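Local coordinates for protein Cbs-cp12 (Microcystis aeruginosa PCC 7806, PDB 5NVD) that probably binds adenine nucleotides through its paired CBS domains and may thereby regulate its fused CP12 domain, at residues R102-P107 / I118-I123. Numbering follows the deposited sequence.
Sequences RIRRAP and ISVSDI
Arg104 CB runs alongside Val120 CG1, 3.7 Å away, the two side chains heading in one direction, while the arginine chain turns about CG-CD (chi3 -53°) and carries its guanidinium away from 118-123. The same methyl also lies against the carbonyl of Arg104, whose O accepts a bond from Val120 N (3.0 Å, 25° out of the carbonyl plane). One residue on, Arg105 and Ser119 sit next to each other on one face of the hairpin as an antiparallel non-hydrogen-bonded pair, CB to CB 4.0 Å. Chi1 of 67° sets Arg105 CG between its own N and C, and a further bend at chi3 brings the guanidinium back over Ser119 CB, which meets one face near its rim. Ser119 OG is turned instead to the helix: it accepts from Asp122 N at 3.2 Å, and Asp122 OD2 weakly accepts from Ser119 N, a capping box that starts helix 120-126 where the strand stops. On the reverse face sit Ala106 and Ile118, a hydrogen-bonded pair: Ala106 N donates to Ile118 O (2.9 Å) and Ile118 N to Ala106 O (3.0 Å), with Ile118 CG2 close to Ala106 O. Ala106 and Val120 pack on Phe98 of helix 91-101 in the same CBS domain, while Ile118 and Arg105 meet helix 7-10 and strand 51-54 in the other; Arg104 packs on Thr56 and Val120 on Glu55 of the second subunit.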
loop_
_atom_site.group_PDB
_atom_site.type_symbol
_atom_site.label_atom_id
_atom_site.label_comp_id
_atom_site.label_asym_id
_atom_site.label_seq_id
_atom_site.Cartn_x
_atom_site.Cartn_y
_atom_site.Cartn_z
ATOM N N ARG A 102 -10.045 -4.037 -0.030
ATOM C CA ARG A 102 -10.266 -2.621 -0.399
ATOM C C ARG A 102 -11.212 -2.441 -1.588
ATOM O O ARG A 102 -11.034 -1.564 -2.409
ATOM C CB ARG A 102 -8.941 -1.845 -0.654
ATOM C CG ARG A 102 -7.773 -2.009 0.343
ATOM C CD ARG A 102 -8.145 -1.826 1.820
ATOM N NE ARG A 102 -8.316 -0.421 2.248
ATOM C CZ ARG A 102 -8.820 -0.036 3.430
ATOM N NH1 ARG A 102 -9.228 -0.944 4.338
ATOM N NH2 ARG A 102 -8.932 1.268 3.702
ATOM N N ILE A 103 -12.246 -3.264 -1.673
ATOM C CA ILE A 103 -13.276 -3.052 -2.668
ATOM C C ILE A 103 -14.520 -2.565 -1.957
ATOM O O ILE A 103 -14.626 -2.647 -0.745
ATOM C CB ILE A 103 -13.563 -4.320 -3.469
ATOM C CG1 ILE A 103 -14.170 -5.406 -2.563
ATOM C CG2 ILE A 103 -12.295 -4.767 -4.184
ATOM C CD1 ILE A 103 -14.373 -6.737 -3.231
ATOM N N ARG A 104 -15.437 -2.018 -2.740
ATOM C CA ARG A 104 -16.708 -1.513 -2.247
ATOM C C ARG A 104 -17.935 -2.120 -2.946
ATOM O O ARG A 104 -19.070 -1.811 -2.592
ATOM C CB ARG A 104 -16.696 0.005 -2.406
ATOM C CG ARG A 104 -15.580 0.646 -1.572
ATOM C CD ARG A 104 -15.362 2.130 -1.827
ATOM N NE ARG A 104 -15.158 2.408 -3.247
ATOM C CZ ARG A 104 -14.017 2.229 -3.920
ATOM N NH1 ARG A 104 -12.917 1.760 -3.317
ATOM N NH2 ARG A 104 -13.972 2.541 -5.215
ATOM N N ARG A 105 -17.715 -2.944 -3.958
ATOM C CA ARG A 105 -18.774 -3.764 -4.520
ATOM C C ARG A 105 -18.194 -5.008 -5.156
ATOM O O ARG A 105 -17.013 -5.051 -5.498
ATOM C CB ARG A 105 -19.577 -3.009 -5.545
ATOM C CG ARG A 105 -18.815 -2.650 -6.797
ATOM C CD ARG A 105 -19.542 -1.595 -7.655
ATOM N NE ARG A 105 -19.907 -0.392 -6.894
ATOM C CZ ARG A 105 -21.159 0.009 -6.645
ATOM N NH1 ARG A 105 -22.216 -0.648 -7.148
ATOM N NH2 ARG A 105 -21.356 1.098 -5.893
ATOM N N ALA A 106 -19.040 -6.026 -5.272
ATOM C CA ALA A 106 -18.624 -7.307 -5.796
ATOM C C ALA A 106 -19.818 -7.935 -6.448
ATOM O O ALA A 106 -20.956 -7.700 -6.002
ATOM C CB ALA A 106 -18.104 -8.195 -4.673
ATOM N N PRO A 107 -19.594 -8.718 -7.507
ATOM C CA PRO A 107 -20.738 -9.457 -8.026
ATOM C C PRO A 107 -21.036 -10.663 -7.133
ATOM O O PRO A 107 -20.123 -11.240 -6.529
ATOM C CB PRO A 107 -20.255 -9.919 -9.402
ATOM C CG PRO A 107 -18.765 -9.974 -9.258
ATOM C CD PRO A 107 -18.439 -8.789 -8.410
ATOM N N ILE A 118 -23.530 -6.741 -4.755
ATOM C CA ILE A 118 -23.572 -6.362 -3.359
ATOM C C ILE A 118 -22.484 -5.315 -3.121
ATOM O O ILE A 118 -21.365 -5.457 -3.608
ATOM C CB ILE A 118 -23.509 -7.584 -2.424
ATOM C CG1 ILE A 118 -23.621 -7.136 -0.979
ATOM C CG2 ILE A 118 -22.239 -8.399 -2.643
ATOM C CD1 ILE A 118 -23.840 -8.272 -0.031
ATOM N N SER A 119 -22.881 -4.237 -2.437
ATOM C CA SER A 119 -22.074 -3.033 -2.241
ATOM C C SER A 119 -22.059 -2.580 -0.777
ATOM O O SER A 119 -22.886 -3.029 0.021
ATOM C CB SER A 119 -22.613 -1.899 -3.108
ATOM O OG SER A 119 -23.790 -1.357 -2.514
ATOM N N VAL A 120 -21.167 -1.643 -0.444
ATOM C CA VAL A 120 -21.136 -1.139 0.927
ATOM C C VAL A 120 -22.441 -0.465 1.309
ATOM O O VAL A 120 -22.879 -0.600 2.438
ATOM C CB VAL A 120 -19.925 -0.224 1.288
ATOM C CG1 VAL A 120 -18.636 -0.731 0.682
ATOM C CG2 VAL A 120 -20.151 1.211 0.912
ATOM N N SER A 121 -23.080 0.236 0.391
ATOM C CA SER A 121 -24.460 0.755 0.651
ATOM C C SER A 121 -25.483 -0.315 0.998
ATOM O O SER A 121 -26.302 -0.123 1.886
ATOM C CB SER A 121 -25.012 1.468 -0.566
ATOM O OG SER A 121 -24.051 2.339 -1.096
ATOM N N ASP A 122 -25.471 -1.423 0.256
ATOM C CA ASP A 122 -26.352 -2.534 0.565
ATOM C C ASP A 122 -26.060 -2.993 1.984
ATOM O O ASP A 122 -26.977 -3.233 2.776
ATOM C CB ASP A 122 -26.162 -3.710 -0.391
ATOM C CG ASP A 122 -26.603 -3.406 -1.826
ATOM O OD1 ASP A 122 -27.693 -2.814 -2.029
ATOM O OD2 ASP A 122 -25.871 -3.805 -2.765
ATOM N N ILE A 123 -24.785 -3.120 2.320
ATOM C CA ILE A 123 -24.451 -3.557 3.653
ATOM C C ILE A 123 -24.948 -2.529 4.635
ATOM O O ILE A 123 -25.585 -2.862 5.600
ATOM C CB ILE A 123 -22.944 -3.791 3.837
ATOM C CG1 ILE A 123 -22.511 -5.007 3.024
ATOM C CG2 ILE A 123 -22.604 -4.019 5.308
ATOM C CD1 ILE A 123 -21.027 -5.100 2.742
#